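Local coordinates for protein A putative transcriptional regulator (Rhodococcus sp., PDB 2HKU) that is a TetR-family protein that probably binds DNA through a helix-turn-helix and regulates transcription, at residues G93-K98 / V144-T149; T153-R158 / A199-P204. One frame throughout, in Å; residues are numbered along the deposited sequence.

Overall arrangement
Both contacts lie on the same side of the chain's centre, with their own centres about 11 Å apart, and they follow one another in series along the chain. Contact 1 pairs helix 92-104 with helix 125-152. Contact 2 opens just beyond, where helix 125-152 gives way to the loop 153-158, and closes on the end of helix 190-201. The two join directly: T96 CG2 lies 3.8 Å from L201 CD1, and I147 CG2 lies 3.8 Å from L157 CD1. Contact 1 is internal to one subunit, whereas contact 2 also touches the second subunit. Together they tie three helices and a loop into the C-terminal part of a TetR-type regulator, away from the predicted helix-turn-helix at 41-60.

Contact 1: residues G93-K98 / V144-T149; sequences GDYTEK and VALIRT. With EDO (1,2-ethanediol), chain D.
Y95 carries its CG anti to the backbone N (chi1 170°) on a side chain that leaves helix 92-104 toward helix 125-152, where T149 holds CG2 anti to its own N and reaches back, tip to tip. The T149 methyl sits over the centre of one ring face, with CG2 3.6 Å from the Y95 centroid and 8° off the normal, a well-centred CH-pi contact. L146 crosses the ring obliquely and places CD1 in the ring plane, 3.8 Å from Y95 CE2; the same methyl also packs against T96. The hydroxyl end of Y95 comes close to the backbone of A145 and stands 3.1 Å from T149 OG1. T149 OG1 donates to A145 O at 2.9 Å, from 53° out of the carbonyl plane, while T149 N donates to the same oxygen. L146 N donates to ethanediol O1 at 3.2 Å; the diol, probably from the crystallisation liquor, is also held by E83, S141 and W169. Methyl-over-ring and apolar contacts thus account for much of what joins these roughly antiparallel helices, and the T149 hydroxyl proton goes to A145 O, which probably fixes the CA-CB rotation that sets CG2 over the ring.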
loop_
_atom_site.group_PDB
_atom_site.type_symbol
_atom_site.label_atom_id
_atom_site.label_comp_id
_atom_site.label_asym_id
_atom_site.label_seq_id
_atom_site.Cartn_x
_atom_site.Cartn_y
_atom_site.Cartn_z
ATOM N N GLY A 93 11.396 21.501 -8.295
ATOM C CA GLY A 93 10.224 20.883 -8.890
ATOM C C GLY A 93 10.727 19.665 -9.589
ATOM O O GLY A 93 10.111 18.607 -9.567
ATOM N N ASP A 94 11.905 19.797 -10.171
ATOM C CA ASP A 94 12.492 18.747 -10.976
ATOM C C ASP A 94 13.145 17.616 -10.143
ATOM O O ASP A 94 13.316 16.499 -10.612
ATOM C CB ASP A 94 13.590 19.372 -11.761
ATOM C CG ASP A 94 13.628 18.892 -13.142
ATOM O OD1 ASP A 94 14.002 17.715 -13.277
ATOM O OD2 ASP A 94 13.284 19.692 -14.083
ATOM N N TYR A 95 13.590 17.972 -8.957
ATOM C CA TYR A 95 14.168 17.016 -8.015
ATOM C C TYR A 95 13.042 16.077 -7.567
ATOM O O TYR A 95 13.212 14.862 -7.597
ATOM C CB TYR A 95 14.698 17.806 -6.843
ATOM C CG TYR A 95 15.140 17.042 -5.626
ATOM C CD1 TYR A 95 16.498 16.811 -5.374
ATOM C CD2 TYR A 95 14.201 16.610 -4.678
ATOM C CE1 TYR A 95 16.899 16.141 -4.249
ATOM C CE2 TYR A 95 14.577 15.929 -3.570
ATOM C CZ TYR A 95 15.918 15.703 -3.328
ATOM O OH TYR A 95 16.282 15.042 -2.178
ATOM N N THR A 96 11.927 16.687 -7.156
ATOM C CA THR A 96 10.716 15.993 -6.815
ATOM C C THR A 96 10.160 15.131 -7.909
ATOM O O THR A 96 9.761 14.014 -7.605
ATOM C CB THR A 96 9.701 16.914 -6.245
ATOM O OG1 THR A 96 10.363 17.736 -5.301
ATOM C CG2 THR A 96 8.562 16.120 -5.498
ATOM N N GLU A 97 10.191 15.583 -9.178
ATOM C CA GLU A 97 9.667 14.791 -10.319
ATOM C C GLU A 97 10.520 13.582 -10.571
ATOM O O GLU A 97 10.095 12.451 -10.896
ATOM C CB GLU A 97 9.642 15.663 -11.636
ATOM C CG GLU A 97 8.411 16.507 -11.879
ATOM C CD GLU A 97 8.633 17.696 -12.883
ATOM O OE1 GLU A 97 9.068 17.406 -14.023
ATOM O OE2 GLU A 97 8.379 18.899 -12.526
ATOM N N LYS A 98 11.804 13.838 -10.464
ATOM C CA LYS A 98 12.786 12.826 -10.626
ATOM C C LYS A 98 12.665 11.800 -9.446
ATOM O O LYS A 98 12.709 10.639 -9.644
ATOM C CB LYS A 98 14.155 13.515 -10.601
ATOM C CG LYS A 98 14.745 13.850 -12.016
ATOM C CD LYS A 98 15.860 14.985 -11.849
ATOM C CE LYS A 98 16.232 15.580 -13.257
ATOM N NZ LYS A 98 16.581 14.478 -14.122
ATOM N N VAL A 144 15.579 13.377 5.489
ATOM C CA VAL A 144 16.943 13.999 5.221
ATOM C C VAL A 144 17.225 14.268 3.770
ATOM O O VAL A 144 18.159 15.041 3.441
ATOM C CB VAL A 144 18.229 13.233 5.881
ATOM C CG1 VAL A 144 18.051 13.046 7.350
ATOM C CG2 VAL A 144 18.642 11.874 5.192
ATOM N N ALA A 145 16.470 13.625 2.887
ATOM C CA ALA A 145 16.634 13.881 1.458
ATOM C C ALA A 145 15.481 14.773 0.951
ATOM O O ALA A 145 15.590 16.003 1.044
ATOM C CB ALA A 145 16.729 12.595 0.742
ATOM N N LEU A 146 14.326 14.189 0.542
ATOM C CA LEU A 146 13.140 15.023 0.128
ATOM C C LEU A 146 12.666 16.147 1.026
ATOM O O LEU A 146 12.598 17.284 0.571
ATOM C CB LEU A 146 11.888 14.150 -0.227
ATOM C CG LEU A 146 10.668 14.852 -0.869
ATOM C CD1 LEU A 146 11.054 15.275 -2.300
ATOM C CD2 LEU A 146 9.443 13.916 -0.863
ATOM N N ILE A 147 12.274 15.877 2.267
ATOM C CA ILE A 147 11.604 16.849 3.126
ATOM C C ILE A 147 12.587 18.032 3.485
ATOM O O ILE A 147 12.199 19.181 3.506
ATOM C CB ILE A 147 10.922 16.193 4.423
ATOM C CG1 ILE A 147 9.929 15.037 4.073
ATOM C CG2 ILE A 147 10.176 17.216 5.306
ATOM C CD1 ILE A 147 8.764 15.468 3.120
ATOM N N ARG A 148 13.853 17.712 3.697
ATOM C CA ARG A 148 14.903 18.720 3.880
ATOM C C ARG A 148 15.144 19.551 2.609
ATOM O O ARG A 148 15.252 20.768 2.728
ATOM C CB ARG A 148 16.200 18.045 4.289
ATOM C CG ARG A 148 17.301 19.004 4.822
ATOM C CD ARG A 148 18.438 18.073 5.202
ATOM N NE ARG A 148 19.595 18.701 5.819
ATOM C CZ ARG A 148 20.756 18.075 6.017
ATOM N NH1 ARG A 148 20.925 16.802 5.625
ATOM N NH2 ARG A 148 21.751 18.741 6.583
ATOM N N THR A 149 15.311 18.898 1.449
ATOM C CA THR A 149 15.373 19.594 0.135
ATOM C C THR A 149 14.219 20.680 0.020
ATOM O O THR A 149 14.478 21.868 -0.227
ATOM C CB THR A 149 15.427 18.607 -1.036
ATOM O OG1 THR A 149 16.628 17.844 -0.962
ATOM C CG2 THR A 149 15.472 19.335 -2.389
HETATM C C1 EDO D . 12.422 10.579 -0.116
HETATM O O1 EDO D . 13.778 11.107 -0.020
HETATM C C2 EDO D . 12.662 9.109 -0.359
HETATM O O2 EDO D . 13.001 8.587 0.952
#

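Contact 2: residues T153-R158 / A199-P204; sequences TGWQLR and ANLQIP
The C-terminal end of helix 190-201 is met by W155 and R158 from the loop between helices 125-152 and 161-181, which supply N-H groups to carbonyl oxygens of its last turn. W155 has CG anti to its backbone N, and its indole presents an edge to the helix end. NE1 of W155 donates to L201 O at 2.7 Å with an N-H...O angle of 170°, a short and nearly straight bond; the acceptor lies close to the ring plane. Farther round this edge, W155 CD1 lies 3.9 Å from I203 CA and also packs against P204 CD.

R158 takes a bent course, turning at chi2 (82°) and chi3 (56°), and grips N200 O end-on with two nitrogens: NH1 at 3.0 Å and NH2 at 2.8 Å. Both bonds keep the acceptor near the guanidinium plane, although both are well short of straight, as expected when one oxygen is shared. W155 CZ2 stands 3.4 Å above the R158 guanidinium plane, offset toward its rim: the indole turns its CZ2 edge toward one face of the guanidinium, so the flat groups meet edge to face, and they bond to adjacent carbonyls. A water accepts from R158 NH2 at 3.0 Å and donates to Q202 O, extending the link past the helix. E164 forms a salt bridge with R158 NE, giving the guanidinium a second anchor, and R158 also packs on Q202 of the second subunit.

Q202 leaves the helix with positive phi, and P204 occupies the N-cap position of the following helix 205-209. A positively charged guanidinium beside the carbonyl end should be electrostatically favourable, and the contact as a whole is one in which side-chain N-H donors from a neighbouring loop meet the carbonyls at the C-terminal end of a helix.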
loop_
_atom_site.group_PDB
_atom_site.type_symbol
_atom_site.label_atom_id
_atom_site.label_comp_id
_atom_site.label_asym_id
_atom_site.label_seq_id
_atom_site.Cartn_x
_atom_site.Cartn_y
_atom_site.Cartn_z
ATOM N N THR A 153 14.595 24.954 0.737
ATOM C CA THR A 153 14.197 25.812 -0.389
ATOM C C THR A 153 12.920 26.622 -0.189
ATOM O O THR A 153 12.533 27.322 -1.109
ATOM C CB THR A 153 14.258 25.135 -1.767
ATOM O OG1 THR A 153 13.276 24.105 -1.854
ATOM C CG2 THR A 153 15.609 24.520 -1.990
ATOM N N GLY A 154 12.322 26.633 1.008
ATOM C CA GLY A 154 11.128 27.460 1.266
ATOM C C GLY A 154 9.783 26.811 1.700
ATOM O O GLY A 154 8.860 27.481 2.265
ATOM N N TRP A 155 9.655 25.499 1.486
ATOM C CA TRP A 155 8.367 24.803 1.754
ATOM C C TRP A 155 8.022 24.713 3.263
ATOM O O TRP A 155 8.902 24.454 4.083
ATOM C CB TRP A 155 8.442 23.433 1.012
ATOM C CG TRP A 155 7.289 22.481 1.111
ATOM C CD1 TRP A 155 6.177 22.385 0.268
ATOM C CD2 TRP A 155 7.156 21.409 2.077
ATOM N NE1 TRP A 155 5.380 21.337 0.684
ATOM C CE2 TRP A 155 5.954 20.720 1.773
ATOM C CE3 TRP A 155 7.933 20.985 3.175
ATOM C CZ2 TRP A 155 5.500 19.639 2.545
ATOM C CZ3 TRP A 155 7.493 19.889 3.928
ATOM C CH2 TRP A 155 6.277 19.241 3.612
ATOM N N GLN A 156 6.775 24.995 3.635
ATOM C CA GLN A 156 6.355 24.909 4.994
ATOM C C GLN A 156 5.814 23.500 5.350
ATOM O O GLN A 156 4.822 23.026 4.736
ATOM C CB GLN A 156 5.209 25.881 5.304
ATOM C CG GLN A 156 5.499 27.396 5.149
ATOM C CD GLN A 156 6.672 27.848 5.985
ATOM O OE1 GLN A 156 6.529 28.120 7.205
ATOM N NE2 GLN A 156 7.863 27.905 5.351
ATOM N N LEU A 157 6.436 22.862 6.354
ATOM C CA LEU A 157 5.865 21.698 7.042
ATOM C C LEU A 157 4.430 21.985 7.391
ATOM O O LEU A 157 4.077 23.098 7.830
ATOM C CB LEU A 157 6.594 21.461 8.354
ATOM C CG LEU A 157 7.680 20.414 8.664
ATOM C CD1 LEU A 157 8.354 19.678 7.498
ATOM C CD2 LEU A 157 8.716 21.021 9.609
ATOM N N ARG A 158 3.600 20.958 7.220
ATOM C CA ARG A 158 2.222 20.997 7.637
ATOM C C ARG A 158 2.131 20.212 8.948
ATOM O O ARG A 158 1.229 20.387 9.734
ATOM C CB ARG A 158 1.318 20.328 6.558
ATOM C CG ARG A 158 1.125 21.063 5.263
ATOM C CD ARG A 158 2.283 20.834 4.318
ATOM N NE ARG A 158 2.477 19.379 4.083
ATOM C CZ ARG A 158 2.073 18.757 2.985
ATOM N NH1 ARG A 158 2.292 17.450 2.896
ATOM N NH2 ARG A 158 1.452 19.432 1.965
ATOM N N ALA A 199 0.015 16.738 -5.487
ATOM C CA ALA A 199 -1.090 17.251 -4.711
ATOM C C ALA A 199 -0.928 17.053 -3.235
ATOM O O ALA A 199 -1.398 17.906 -2.447
ATOM C CB ALA A 199 -2.432 16.634 -5.185
ATOM N N ASN A 200 -0.276 15.953 -2.811
ATOM C CA ASN A 200 -0.025 15.750 -1.368
ATOM C C ASN A 200 0.967 16.793 -0.809
ATOM O O ASN A 200 0.844 17.199 0.308
ATOM C CB ASN A 200 0.583 14.345 -1.097
ATOM C CG ASN A 200 -0.419 13.196 -1.284
ATOM O OD1 ASN A 200 -0.026 12.018 -1.320
ATOM N ND2 ASN A 200 -1.659 13.511 -1.402
ATOM N N LEU A 201 1.985 17.144 -1.600
ATOM C CA LEU A 201 3.081 18.035 -1.149
ATOM C C LEU A 201 2.697 19.515 -1.314
ATOM O O LEU A 201 3.146 20.341 -0.525
ATOM C CB LEU A 201 4.338 17.728 -1.937
ATOM C CG LEU A 201 4.913 16.324 -1.661
ATOM C CD1 LEU A 201 6.025 15.982 -2.608
ATOM C CD2 LEU A 201 5.385 16.311 -0.198
ATOM N N GLN A 202 1.866 19.803 -2.334
ATOM C CA GLN A 202 1.391 21.162 -2.711
ATOM C C GLN A 202 2.568 22.184 -2.581
ATOM O O GLN A 202 2.613 22.959 -1.652
ATOM C CB GLN A 202 0.195 21.519 -1.831
ATOM C CG GLN A 202 -0.857 22.383 -2.510
ATOM C CD GLN A 202 -1.400 21.745 -3.818
ATOM O OE1 GLN A 202 -1.003 22.160 -4.920
ATOM N NE2 GLN A 202 -2.285 20.723 -3.693
ATOM N N ILE A 203 3.547 22.066 -3.461
ATOM C CA ILE A 203 4.812 22.775 -3.382
ATOM C C ILE A 203 4.572 24.054 -4.194
ATOM O O ILE A 203 4.309 23.938 -5.406
ATOM C CB ILE A 203 5.937 22.017 -4.132
ATOM C CG1 ILE A 203 6.170 20.618 -3.572
ATOM C CG2 ILE A 203 7.279 22.842 -4.099
ATOM C CD1 ILE A 203 7.228 19.849 -4.328
ATOM N N PRO A 204 4.661 25.244 -3.535
ATOM C CA PRO A 204 4.566 26.545 -4.240
ATOM C C PRO A 204 5.424 26.649 -5.473
ATOM O O PRO A 204 6.574 26.146 -5.519
ATOM C CB PRO A 204 4.965 27.556 -3.174
ATOM C CG PRO A 204 4.498 26.935 -1.836
ATOM C CD PRO A 204 4.803 25.423 -2.062
HETATM O O HOH W 1 1.603 22.354 1.328
#